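Local coordinates for GDP-6-deoxy-D-mannose reductase (Pseudomonas aeruginosa, PDB 6X3B), which probably reduces GDP-4-dehydro-6-deoxy-D-mannose with NADPH, a step that would supply GDP-rhamnose for the O-antigen of bacterial lipopolysaccharide, at residues A[58-63]-A[77-82]; A[102-107]-A[120-125]. One frame throughout, in Å; residues are numbered along the deposited sequence.

Contact 1 (A[58-63]-A[77-82]); sequences YDLLEP and VIHLAG. With NDP (NADPH dihydro-nicotinamide-adenine-dinucleotide phosphate), chain E.
At the edge of the His79 imidazole, close to the ring plane, sits the CD1 methyl of Leu60, 3.7 Å from CE1. Adenine C2A of NADPH lies oblique to the Tyr58 ring, 4.1 Å from its CE2. Leu60 and His79 run past one another in opposite directions, and the imidazole nitrogens on both sides of CE1 are engaged: ND1 is hydrogen-bonded to Thr28 OG1 and NE2 to a hydroxyl of helix 93-114, which fixes the ring's rotation. The Leu60 methyl also meets Ala81 CB at 3.7 Å. The adenine is gripped along its edge: Leu60 N gives a straight bond to N1A (2.8 Å, 179°), while N6A donates to Asp59 OD1 at 3.1 Å. With CG anti to the backbone N (chi1 -167°), the Asp59 carboxylate is placed where OD1 meets both N6A and Leu61 N, the latter closing an Asx turn from above the carboxylate plane. Gly82 N donates to the adenosine ribose O4B and Leu80 O accepts from O3D of the nicotinamide ribose. No hydrogen bond joins 58-63 to 77-82. Three buried residues supply the apolar contact, while Asp59 OD1, Leu60 N, Leu80 O and Gly82 N bond to the cofactor, so NADPH bridges loop and strand end.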
loop_
_atom_site.group_PDB
_atom_site.type_symbol
_atom_site.label_atom_id
_atom_site.label_comp_id
_atom_site.label_asym_id
_atom_site.label_seq_id
_atom_site.Cartn_x
_atom_site.Cartn_y
_atom_site.Cartn_z
ATOM N N TYR A 58 22.954 11.068 -7.205
ATOM C CA TYR A 58 21.861 11.524 -6.363
ATOM C C TYR A 58 21.435 10.398 -5.440
ATOM O O TYR A 58 21.699 9.218 -5.685
ATOM C CB TYR A 58 20.675 12.050 -7.204
ATOM C CG TYR A 58 20.062 11.012 -8.111
ATOM C CD1 TYR A 58 20.548 10.807 -9.402
ATOM C CD2 TYR A 58 19.002 10.232 -7.671
ATOM C CE1 TYR A 58 19.989 9.848 -10.225
ATOM C CE2 TYR A 58 18.434 9.279 -8.480
ATOM C CZ TYR A 58 18.920 9.094 -9.757
ATOM O OH TYR A 58 18.355 8.125 -10.536
ATOM N N ASP A 59 20.804 10.795 -4.344
ATOM C CA ASP A 59 20.270 9.880 -3.347
ATOM C C ASP A 59 18.800 10.224 -3.152
ATOM O O ASP A 59 18.477 11.340 -2.740
ATOM C CB ASP A 59 21.037 9.999 -2.029
ATOM C CG ASP A 59 20.728 8.870 -1.071
ATOM O OD1 ASP A 59 19.593 8.341 -1.110
ATOM O OD2 ASP A 59 21.626 8.514 -0.278
ATOM N N LEU A 60 17.923 9.254 -3.408
ATOM C CA LEU A 60 16.489 9.485 -3.282
ATOM C C LEU A 60 16.083 9.801 -1.853
ATOM O O LEU A 60 15.034 10.433 -1.639
ATOM C CB LEU A 60 15.731 8.270 -3.812
ATOM C CG LEU A 60 15.772 8.147 -5.340
ATOM C CD1 LEU A 60 15.263 6.810 -5.818
ATOM C CD2 LEU A 60 14.980 9.264 -5.982
ATOM N N LEU A 61 16.893 9.391 -0.876
ATOM C CA LEU A 61 16.685 9.758 0.518
ATOM C C LEU A 61 17.034 11.209 0.826
ATOM O O LEU A 61 16.729 11.667 1.930
ATOM C CB LEU A 61 17.532 8.856 1.414
ATOM C CG LEU A 61 17.173 7.370 1.401
ATOM C CD1 LEU A 61 18.198 6.583 2.194
ATOM C CD2 LEU A 61 15.798 7.182 1.988
ATOM N N GLU A 62 17.687 11.930 -0.086
ATOM C CA GLU A 62 18.178 13.281 0.197
ATOM C C GLU A 62 17.559 14.263 -0.793
ATOM O O GLU A 62 18.072 14.423 -1.911
ATOM C CB GLU A 62 19.706 13.333 0.119
ATOM C CG GLU A 62 20.421 13.173 1.460
ATOM C CD GLU A 62 20.340 14.418 2.364
ATOM O OE1 GLU A 62 20.345 15.560 1.848
ATOM O OE2 GLU A 62 20.270 14.248 3.603
ATOM N N PRO A 63 16.464 14.939 -0.435
ATOM C CA PRO A 63 15.823 15.867 -1.382
ATOM C C PRO A 63 16.758 16.913 -1.981
ATOM O O PRO A 63 16.578 17.280 -3.149
ATOM C CB PRO A 63 14.717 16.507 -0.532
ATOM C CG PRO A 63 14.336 15.436 0.444
ATOM C CD PRO A 63 15.641 14.718 0.769
ATOM N N VAL A 77 9.032 9.677 -17.074
ATOM C CA VAL A 77 9.967 9.168 -16.086
ATOM C C VAL A 77 9.673 7.689 -15.913
ATOM O O VAL A 77 8.506 7.301 -15.826
ATOM C CB VAL A 77 9.822 9.928 -14.754
ATOM C CG1 VAL A 77 10.728 9.329 -13.680
ATOM C CG2 VAL A 77 10.166 11.407 -14.977
ATOM N N ILE A 78 10.715 6.858 -15.918
ATOM C CA ILE A 78 10.615 5.465 -15.487
ATOM C C ILE A 78 11.406 5.350 -14.199
ATOM O O ILE A 78 12.599 5.688 -14.162
ATOM C CB ILE A 78 11.137 4.474 -16.534
ATOM C CG1 ILE A 78 10.363 4.606 -17.842
ATOM C CG2 ILE A 78 11.002 3.020 -16.003
ATOM C CD1 ILE A 78 10.862 3.651 -18.885
ATOM N N HIS A 79 10.742 4.911 -13.135
ATOM C CA HIS A 79 11.335 4.902 -11.810
ATOM C C HIS A 79 11.659 3.448 -11.486
ATOM O O HIS A 79 10.770 2.674 -11.125
ATOM C CB HIS A 79 10.379 5.536 -10.790
ATOM C CG HIS A 79 10.875 5.486 -9.375
ATOM N ND1 HIS A 79 12.207 5.643 -9.038
ATOM C CD2 HIS A 79 10.212 5.280 -8.209
ATOM C CE1 HIS A 79 12.336 5.551 -7.724
ATOM N NE2 HIS A 79 11.142 5.327 -7.195
ATOM N N LEU A 80 12.937 3.086 -11.646
ATOM C CA LEU A 80 13.471 1.772 -11.330
ATOM C C LEU A 80 14.175 1.714 -9.985
ATOM O O LEU A 80 14.232 0.641 -9.380
ATOM C CB LEU A 80 14.486 1.335 -12.401
ATOM C CG LEU A 80 14.043 1.144 -13.851
ATOM C CD1 LEU A 80 15.260 1.113 -14.800
ATOM C CD2 LEU A 80 13.260 -0.157 -13.958
ATOM N N ALA A 81 14.701 2.833 -9.502
ATOM C CA ALA A 81 15.666 2.810 -8.408
ATOM C C ALA A 81 15.036 2.388 -7.085
ATOM O O ALA A 81 13.903 2.762 -6.760
ATOM C CB ALA A 81 16.307 4.181 -8.236
ATOM N N GLY A 82 15.789 1.642 -6.297
ATOM C CA GLY A 82 15.313 1.271 -4.982
ATOM C C GLY A 82 16.100 0.115 -4.401
ATOM O O GLY A 82 17.095 -0.345 -4.965
HETATM P PA NDP E . 19.062 -3.122 -8.777
HETATM O O1A NDP E . 19.091 -3.378 -7.308
HETATM O O2A NDP E . 19.967 -3.917 -9.656
HETATM O O5B NDP E . 19.295 -1.561 -9.051
HETATM C C5B NDP E . 18.774 -0.597 -8.105
HETATM C C4B NDP E . 19.131 0.792 -8.572
HETATM O O4B NDP E . 18.592 1.764 -7.640
HETATM C C3B NDP E . 20.633 1.100 -8.681
HETATM O O3B NDP E . 20.912 1.857 -9.852
HETATM C C2B NDP E . 20.912 1.883 -7.405
HETATM O O2B NDP E . 22.006 2.777 -7.594
HETATM C C1B NDP E . 19.609 2.658 -7.258
HETATM N N9A NDP E . 19.347 3.118 -5.902
HETATM C C8A NDP E . 19.198 2.340 -4.781
HETATM N N7A NDP E . 18.975 3.034 -3.693
HETATM C C5A NDP E . 18.979 4.353 -4.121
HETATM C C6A NDP E . 18.800 5.573 -3.444
HETATM N N6A NDP E . 18.577 5.620 -2.134
HETATM N N1A NDP E . 18.864 6.718 -4.164
HETATM C C2A NDP E . 19.093 6.622 -5.480
HETATM N N3A NDP E . 19.276 5.535 -6.225
HETATM C C4A NDP E . 19.207 4.419 -5.481
HETATM O O3 NDP E . 17.561 -3.305 -9.305
HETATM P PN NDP E . 16.998 -4.042 -10.610
HETATM O O1N NDP E . 17.517 -3.332 -11.815
HETATM O O2N NDP E . 17.261 -5.505 -10.480
HETATM O O5D NDP E . 15.426 -3.771 -10.467
HETATM C C5D NDP E . 14.849 -2.637 -11.157
HETATM C C4D NDP E . 13.416 -2.470 -10.714
HETATM O O4D NDP E . 12.669 -3.660 -11.074
HETATM C C3D NDP E . 13.204 -2.274 -9.206
HETATM O O3D NDP E . 12.166 -1.337 -8.952
HETATM C C2D NDP E . 12.838 -3.684 -8.752
HETATM O O2D NDP E . 12.074 -3.699 -7.555
HETATM C C1D NDP E . 12.033 -4.197 -9.940
HETATM N N1N NDP E . 12.049 -5.686 -10.042
HETATM C C2N NDP E . 13.176 -6.354 -10.440
HETATM C C3N NDP E . 13.166 -7.700 -10.685
HETATM C C7N NDP E . 14.466 -8.389 -10.855
HETATM O O7N NDP E . 14.495 -9.616 -10.994
HETATM N N7N NDP E . 15.570 -7.656 -10.854
HETATM C C4N NDP E . 11.851 -8.395 -10.768
HETATM C C5N NDP E . 10.721 -7.595 -10.270
HETATM C C6N NDP E . 10.926 -6.414 -9.735
HETATM P P2B NDP E . 23.240 2.409 -6.618
HETATM O O1X NDP E . 24.317 3.429 -6.920
HETATM O O2X NDP E . 22.733 2.518 -5.196
HETATM O O3X NDP E . 23.672 1.000 -6.964
#

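Contact 2 (A[102-107]-A[120-125]); sequences LGTLNL and FLYISS. With NDP (NADPH dihydro-nicotinamide-adenine-dinucleotide phosphate), chain E.
Leu107 and Phe120 meet at an angle, the CD2 methyl of the leucine lying in the plane of the phenyl ring at its edge. CD2 touches CZ and CE2 equally, each at 3.8 Å, so the methyl faces the bond between them. With CG anti to the backbone N (chi1 -169°), the Phe120 ring extends from strand 119-123 toward the helix. One helical turn earlier, Thr104 and Tyr122 cross at about a right angle. Here the approach is looser: Thr104 OG1 comes to 4.0 Å from CE1, obliquely to the tyrosine ring, and this is contact without a hydrogen bond. The hydroxyl is used instead by His79 NE2 and by the carbonyl O of Asn100 in its own helix, two polar partners for a buried oxygen. At the end of the strand and just beyond it the chain borders the cofactor: Ile123 CG2 lies 3.6 Å from O4D of the nicotinamide ribose, and Ser125 CB is 3.7 Å from C6N of the nicotinamide ring. Helix 150-169 also borders this region, with Cys162 against Thr104 and Ala158 against Tyr122. Helix 93-114 and the parallel strand that follows it are thus joined as in a Rossmann fold. No directional bond crosses between 102-107 and 120-125; the Leu107–Phe120 fit rests on apolar packing, while Thr104 is oriented by its bonds to His79 and Asn100.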
loop_
_atom_site.group_PDB
_atom_site.type_symbol
_atom_site.label_atom_id
_atom_site.label_comp_id
_atom_site.label_asym_id
_atom_site.label_seq_id
_atom_site.Cartn_x
_atom_site.Cartn_y
_atom_site.Cartn_z
ATOM N N LEU A 102 9.449 6.484 0.747
ATOM C CA LEU A 102 9.802 7.885 0.949
ATOM C C LEU A 102 10.721 8.384 -0.164
ATOM O O LEU A 102 10.658 9.558 -0.537
ATOM C CB LEU A 102 10.439 8.077 2.327
ATOM C CG LEU A 102 9.425 8.209 3.480
ATOM C CD1 LEU A 102 8.516 9.411 3.236
ATOM C CD2 LEU A 102 8.565 6.965 3.633
ATOM N N GLY A 103 11.575 7.514 -0.704
ATOM C CA GLY A 103 12.398 7.916 -1.837
ATOM C C GLY A 103 11.558 8.223 -3.067
ATOM O O GLY A 103 11.826 9.183 -3.797
ATOM N N THR A 104 10.529 7.416 -3.309
ATOM C CA THR A 104 9.620 7.706 -4.410
ATOM C C THR A 104 8.888 9.023 -4.182
ATOM O O THR A 104 8.745 9.839 -5.105
ATOM C CB THR A 104 8.652 6.544 -4.576
ATOM O OG1 THR A 104 9.409 5.399 -4.990
ATOM C CG2 THR A 104 7.565 6.881 -5.621
ATOM N N LEU A 105 8.467 9.274 -2.943
ATOM C CA LEU A 105 7.826 10.545 -2.636
ATOM C C LEU A 105 8.778 11.710 -2.859
ATOM O O LEU A 105 8.384 12.747 -3.411
ATOM C CB LEU A 105 7.319 10.554 -1.199
ATOM C CG LEU A 105 6.813 11.929 -0.740
ATOM C CD1 LEU A 105 5.505 12.358 -1.470
ATOM C CD2 LEU A 105 6.621 11.946 0.764
ATOM N N ASN A 106 10.039 11.577 -2.421
ATOM C CA ASN A 106 10.979 12.666 -2.654
ATOM C C ASN A 106 11.149 12.923 -4.144
ATOM O O ASN A 106 11.183 14.081 -4.581
ATOM C CB ASN A 106 12.336 12.370 -2.001
ATOM C CG ASN A 106 12.268 12.392 -0.495
ATOM O OD1 ASN A 106 11.390 13.037 0.089
ATOM N ND2 ASN A 106 13.203 11.692 0.151
ATOM N N LEU A 107 11.265 11.861 -4.939
ATOM C CA LEU A 107 11.354 12.034 -6.390
ATOM C C LEU A 107 10.123 12.751 -6.946
ATOM O O LEU A 107 10.239 13.679 -7.752
ATOM C CB LEU A 107 11.523 10.676 -7.056
ATOM C CG LEU A 107 11.456 10.664 -8.577
ATOM C CD1 LEU A 107 12.647 11.443 -9.151
ATOM C CD2 LEU A 107 11.468 9.207 -9.017
ATOM N N PHE A 120 4.548 9.247 -15.582
ATOM C CA PHE A 120 5.368 8.636 -14.546
ATOM C C PHE A 120 5.045 7.150 -14.516
ATOM O O PHE A 120 3.950 6.765 -14.102
ATOM C CB PHE A 120 5.098 9.270 -13.181
ATOM C CG PHE A 120 6.098 8.875 -12.125
ATOM C CD1 PHE A 120 5.963 7.679 -11.438
ATOM C CD2 PHE A 120 7.164 9.710 -11.825
ATOM C CE1 PHE A 120 6.893 7.305 -10.449
ATOM C CE2 PHE A 120 8.100 9.357 -10.829
ATOM C CZ PHE A 120 7.975 8.162 -10.161
ATOM N N LEU A 121 5.998 6.311 -14.926
ATOM C CA LEU A 121 5.803 4.869 -14.892
ATOM C C LEU A 121 6.553 4.319 -13.676
ATOM O O LEU A 121 7.790 4.334 -13.634
ATOM C CB LEU A 121 6.280 4.227 -16.192
ATOM C CG LEU A 121 6.412 2.699 -16.161
ATOM C CD1 LEU A 121 5.045 2.028 -15.878
ATOM C CD2 LEU A 121 7.010 2.186 -17.475
ATOM N N TYR A 122 5.798 3.853 -12.684
ATOM C CA TYR A 122 6.365 3.272 -11.482
ATOM C C TYR A 122 6.560 1.780 -11.711
ATOM O O TYR A 122 5.637 1.094 -12.162
ATOM C CB TYR A 122 5.463 3.498 -10.269
ATOM C CG TYR A 122 6.035 2.801 -9.083
ATOM C CD1 TYR A 122 7.211 3.262 -8.511
ATOM C CD2 TYR A 122 5.470 1.623 -8.597
ATOM C CE1 TYR A 122 7.786 2.607 -7.433
ATOM C CE2 TYR A 122 6.032 0.959 -7.519
ATOM C CZ TYR A 122 7.203 1.456 -6.954
ATOM O OH TYR A 122 7.783 0.812 -5.881
ATOM N N ILE A 123 7.764 1.284 -11.432
ATOM C CA ILE A 123 8.077 -0.120 -11.628
ATOM C C ILE A 123 7.904 -0.815 -10.281
ATOM O O ILE A 123 8.706 -0.622 -9.354
ATOM C CB ILE A 123 9.486 -0.329 -12.210
ATOM C CG1 ILE A 123 9.605 0.321 -13.611
ATOM C CG2 ILE A 123 9.800 -1.829 -12.340
ATOM C CD1 ILE A 123 8.359 0.114 -14.537
ATOM N N SER A 124 6.845 -1.622 -10.182
ATOM C CA SER A 124 6.544 -2.397 -8.982
ATOM C C SER A 124 7.121 -3.799 -9.139
ATOM O O SER A 124 8.255 -3.953 -9.602
ATOM C CB SER A 124 5.022 -2.411 -8.750
ATOM O OG SER A 124 4.655 -3.071 -7.542
ATOM N N SER A 125 6.362 -4.825 -8.767
ATOM C CA SER A 125 6.830 -6.204 -8.852
ATOM C C SER A 125 5.643 -7.147 -8.762
ATOM O O SER A 125 4.709 -6.888 -8.008
ATOM C CB SER A 125 7.816 -6.536 -7.730
ATOM O OG SER A 125 8.036 -7.938 -7.683
HETATM P PA NDP E . 19.062 -3.122 -8.777
HETATM O O1A NDP E . 19.091 -3.378 -7.308
HETATM O O2A NDP E . 19.967 -3.917 -9.656
HETATM O O5B NDP E . 19.295 -1.561 -9.051
HETATM C C5B NDP E . 18.774 -0.597 -8.105
HETATM C C4B NDP E . 19.131 0.792 -8.572
HETATM O O4B NDP E . 18.592 1.764 -7.640
HETATM C C3B NDP E . 20.633 1.100 -8.681
HETATM O O3B NDP E . 20.912 1.857 -9.852
HETATM C C2B NDP E . 20.912 1.883 -7.405
HETATM O O2B NDP E . 22.006 2.777 -7.594
HETATM C C1B NDP E . 19.609 2.658 -7.258
HETATM N N9A NDP E . 19.347 3.118 -5.902
HETATM C C8A NDP E . 19.198 2.340 -4.781
HETATM N N7A NDP E . 18.975 3.034 -3.693
HETATM C C5A NDP E . 18.979 4.353 -4.121
HETATM C C6A NDP E . 18.800 5.573 -3.444
HETATM N N6A NDP E . 18.577 5.620 -2.134
HETATM N N1A NDP E . 18.864 6.718 -4.164
HETATM C C2A NDP E . 19.093 6.622 -5.480
HETATM N N3A NDP E . 19.276 5.535 -6.225
HETATM C C4A NDP E . 19.207 4.419 -5.481
HETATM O O3 NDP E . 17.561 -3.305 -9.305
HETATM P PN NDP E . 16.998 -4.042 -10.610
HETATM O O1N NDP E . 17.517 -3.332 -11.815
HETATM O O2N NDP E . 17.261 -5.505 -10.480
HETATM O O5D NDP E . 15.426 -3.771 -10.467
HETATM C C5D NDP E . 14.849 -2.637 -11.157
HETATM C C4D NDP E . 13.416 -2.470 -10.714
HETATM O O4D NDP E . 12.669 -3.660 -11.074
HETATM C C3D NDP E . 13.204 -2.274 -9.206
HETATM O O3D NDP E . 12.166 -1.337 -8.952
HETATM C C2D NDP E . 12.838 -3.684 -8.752
HETATM O O2D NDP E . 12.074 -3.699 -7.555
HETATM C C1D NDP E . 12.033 -4.197 -9.940
HETATM N N1N NDP E . 12.049 -5.686 -10.042
HETATM C C2N NDP E . 13.176 -6.354 -10.440
HETATM C C3N NDP E . 13.166 -7.700 -10.685
HETATM C C7N NDP E . 14.466 -8.389 -10.855
HETATM O O7N NDP E . 14.495 -9.616 -10.994
HETATM N N7N NDP E . 15.570 -7.656 -10.854
HETATM C C4N NDP E . 11.851 -8.395 -10.768
HETATM C C5N NDP E . 10.721 -7.595 -10.270
HETATM C C6N NDP E . 10.926 -6.414 -9.735
HETATM P P2B NDP E . 23.240 2.409 -6.618
HETATM O O1X NDP E . 24.317 3.429 -6.920
HETATM O O2X NDP E . 22.733 2.518 -5.196
HETATM O O3X NDP E . 23.672 1.000 -6.964
#

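In the fold
Both contacts are buried, and they share one mixed sheet, in which strands 76-79 and 119-123 are parallel neighbours. Contact 1 sets a loop against the end of the first of these strands, whereas contact 2 sets a helix against the second. Their direct packing is apolar or weakly polar in each case, but the cofactor is used differently: contact 1 hydrogen-bonds the adenine and both riboses, while contact 2 meets the nicotinamide half by packing, without a hydrogen bond from its two segments. The strands are tied by the backbone, Val77 O lying 2.8 Å from Leu121 N, and His79 CB packs on the ring of Phe120. Helix 93-114 in contact 2 also packs on the second subunit, through Leu102 and Leu105; contact 1 touches no other chain of the assembly.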